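Local coordinates for protein alpha-ketoglutarate-dependent 2,4-dichlorophenoxyacetate dioxygenase (Bradyrhizobium diazoefficiens, PDB 5BKE) that probably uses a metal-bound 2-oxoglutarate cosubstrate and dioxygen to oxidise aryloxyalkanoate herbicides, a chemistry that degrades them, at residues A125-L130 / M256-Q261. Residues are numbered along the deposited sequence; the frame is centred on the assembly and turned at random.
Sequences AKFSLL and MWDNRQ. With OGA (N-oxalylglycine), chain O.
Lys126 meets Asn259 and Arg260 where two antiparallel strands of the double-stranded beta-helix (jelly-roll) core come together, showing how this cupin-type fold builds an active-site wall. One residue grips the Lys126 carbonyl twice: Asn259 N donates a hydrogen bond to Lys126 O at 2.9 Å, nearly in line with the carbonyl, while Asn259 ND2 arrives from above the carbonyl plane at 3.2 Å. With CG anti to its backbone N (chi1 -166°), the extended Lys126 chain runs alongside Arg260, its CG lying over the centre of the guanidinium, and NZ goes on to Glu34. On the sheet face shared with Leu129 and Met256, the Phe127 ring turns its CE1 edge to Asp258 CG (3.7 Å), ring and carboxylate planes 80° apart; Arg260 NE clasps this carboxylate in a salt bridge through the syn lone pair of OD1. Ser128 forms a hydrogen-bonded pair with Trp257, its CB 3.2 Å above the indole plane. Asn259 ND2 donates an almost straight hydrogen bond to Ser128 OG (2.8 Å), which is also hydrogen-bonded to Asp117, a manganese ligand. Asn259 OD1 is hydrogen-bonded to Asp117 N as well, so Ser128 and Asn259 probably help position this ligand. Leu129 CG lies beside Met256 CB. Leu130 CB packs against Trp257 CZ3, and both side chains line the N-oxalylglycine pocket: Trp257 CZ2 meets the inhibitor's O1 at the indole edge, 3.5 Å away.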
loop_
_atom_site.group_PDB
_atom_site.type_symbol
_atom_site.label_atom_id
_atom_site.label_comp_id
_atom_site.label_asym_id
_atom_site.label_seq_id
_atom_site.Cartn_x
_atom_site.Cartn_y
_atom_site.Cartn_z
ATOM N N ALA C 125 -42.540 10.116 2.389
ATOM C CA ALA C 125 -42.114 11.520 2.353
ATOM C C ALA C 125 -40.643 11.717 1.953
ATOM O O ALA C 125 -39.806 10.862 2.217
ATOM C CB ALA C 125 -42.367 12.162 3.700
ATOM N N LYS C 126 -40.370 12.839 1.294
ATOM C CA LYS C 126 -39.025 13.292 1.011
ATOM C C LYS C 126 -38.505 14.093 2.225
ATOM O O LYS C 126 -37.878 13.511 3.120
ATOM C CB LYS C 126 -39.029 14.115 -0.283
ATOM C CG LYS C 126 -37.666 14.378 -0.892
ATOM C CD LYS C 126 -37.811 15.141 -2.198
ATOM C CE LYS C 126 -36.590 16.012 -2.474
ATOM N NZ LYS C 126 -36.716 16.794 -3.736
ATOM N N PHE C 127 -38.796 15.397 2.283
ATOM C CA PHE C 127 -38.325 16.246 3.392
ATOM C C PHE C 127 -39.433 16.557 4.379
ATOM O O PHE C 127 -40.598 16.735 3.986
ATOM C CB PHE C 127 -37.740 17.580 2.896
ATOM C CG PHE C 127 -36.545 17.447 1.974
ATOM C CD1 PHE C 127 -35.765 16.286 1.936
ATOM C CD2 PHE C 127 -36.177 18.520 1.168
ATOM C CE1 PHE C 127 -34.668 16.192 1.090
ATOM C CE2 PHE C 127 -35.069 18.435 0.322
ATOM C CZ PHE C 127 -34.321 17.265 0.278
ATOM N N SER C 128 -39.059 16.626 5.649
ATOM C CA SER C 128 -39.895 17.193 6.700
ATOM C C SER C 128 -39.230 18.430 7.296
ATOM O O SER C 128 -38.013 18.439 7.536
ATOM C CB SER C 128 -40.127 16.178 7.803
ATOM O OG SER C 128 -40.790 15.022 7.328
ATOM N N LEU C 129 -40.030 19.463 7.550
ATOM C CA LEU C 129 -39.510 20.758 8.021
ATOM C C LEU C 129 -40.219 21.190 9.303
ATOM O O LEU C 129 -41.405 21.525 9.268
ATOM C CB LEU C 129 -39.673 21.828 6.939
ATOM C CG LEU C 129 -38.961 21.647 5.598
ATOM C CD1 LEU C 129 -39.670 20.698 4.636
ATOM C CD2 LEU C 129 -38.799 23.012 4.962
ATOM N N LEU C 130 -39.487 21.203 10.420
ATOM C CA LEU C 130 -40.075 21.454 11.738
ATOM C C LEU C 130 -39.693 22.804 12.351
ATOM O O LEU C 130 -38.507 23.109 12.548
ATOM C CB LEU C 130 -39.740 20.308 12.696
ATOM C CG LEU C 130 -40.541 20.190 13.995
ATOM C CD1 LEU C 130 -42.005 19.912 13.698
ATOM C CD2 LEU C 130 -39.969 19.091 14.874
ATOM N N MET C 256 -34.841 20.687 9.447
ATOM C CA MET C 256 -35.376 19.922 8.322
ATOM C C MET C 256 -34.538 18.688 8.051
ATOM O O MET C 256 -33.302 18.723 8.155
ATOM C CB MET C 256 -35.546 20.786 7.070
ATOM C CG MET C 256 -34.281 21.353 6.455
ATOM S SD MET C 256 -34.585 22.433 5.032
ATOM C CE MET C 256 -35.488 21.361 3.900
ATOM N N TRP C 257 -35.208 17.586 7.738
ATOM C CA TRP C 257 -34.524 16.316 7.566
ATOM C C TRP C 257 -34.977 15.562 6.322
ATOM O O TRP C 257 -36.127 15.720 5.869
ATOM C CB TRP C 257 -34.632 15.449 8.830
ATOM C CG TRP C 257 -36.037 15.092 9.253
ATOM C CD1 TRP C 257 -36.759 13.993 8.856
ATOM C CD2 TRP C 257 -36.874 15.811 10.174
ATOM N NE1 TRP C 257 -37.991 13.998 9.456
ATOM C CE2 TRP C 257 -38.093 15.094 10.273
ATOM C CE3 TRP C 257 -36.720 16.999 10.911
ATOM C CZ2 TRP C 257 -39.154 15.519 11.085
ATOM C CZ3 TRP C 257 -37.773 17.424 11.727
ATOM C CH2 TRP C 257 -38.977 16.686 11.800
ATOM N N ASP C 258 -34.059 14.764 5.773
ATOM C CA ASP C 258 -34.374 13.873 4.679
ATOM C C ASP C 258 -34.809 12.534 5.247
ATOM O O ASP C 258 -34.010 11.801 5.854
ATOM C CB ASP C 258 -33.192 13.722 3.715
ATOM C CG ASP C 258 -33.553 12.937 2.457
ATOM O OD1 ASP C 258 -34.722 12.501 2.301
ATOM O OD2 ASP C 258 -32.657 12.766 1.600
ATOM N N ASN C 259 -36.092 12.218 5.048
ATOM C CA ASN C 259 -36.675 10.953 5.547
ATOM C C ASN C 259 -36.082 9.727 4.850
ATOM O O ASN C 259 -36.093 8.629 5.406
ATOM C CB ASN C 259 -38.208 10.974 5.414
ATOM C CG ASN C 259 -38.863 11.904 6.431
ATOM O OD1 ASN C 259 -38.862 11.636 7.647
ATOM N ND2 ASN C 259 -39.400 13.016 5.942
ATOM N N ARG C 260 -35.545 9.945 3.647
ATOM C CA ARG C 260 -34.948 8.886 2.828
ATOM C C ARG C 260 -33.566 8.406 3.349
ATOM O O ARG C 260 -33.085 7.341 2.924
ATOM C CB ARG C 260 -34.851 9.331 1.355
ATOM C CG ARG C 260 -36.143 9.932 0.788
ATOM C CD ARG C 260 -35.952 10.551 -0.588
ATOM N NE ARG C 260 -35.017 11.674 -0.557
ATOM C CZ ARG C 260 -34.630 12.384 -1.613
ATOM N NH1 ARG C 260 -35.105 12.120 -2.829
ATOM N NH2 ARG C 260 -33.766 13.381 -1.449
ATOM N N GLN C 261 -32.984 9.161 4.294
ATOM C CA GLN C 261 -31.632 8.918 4.823
ATOM C C GLN C 261 -31.541 8.835 6.346
ATOM O O GLN C 261 -30.437 8.638 6.877
ATOM C CB GLN C 261 -30.668 10.021 4.353
ATOM C CG GLN C 261 -30.557 10.163 2.850
ATOM C CD GLN C 261 -29.538 11.193 2.448
ATOM O OE1 GLN C 261 -28.372 10.861 2.253
ATOM N NE2 GLN C 261 -29.967 12.456 2.319
HETATM C C1 OGA O . -42.292 15.075 13.235
HETATM C C2 OGA O . -41.755 14.584 14.485
HETATM C C4 OGA O . -40.931 15.184 16.723
HETATM C C5 OGA O . -40.983 16.439 17.551
HETATM O O1 OGA O . -42.271 14.293 12.253
HETATM O O2 OGA O . -42.706 16.254 13.183
HETATM O "O2'" OGA O . -41.685 13.369 14.648
HETATM O O3 OGA O . -42.107 16.965 17.717
HETATM N N1 OGA O . -41.336 15.488 15.359
HETATM O O4 OGA O . -39.915 16.901 18.015
#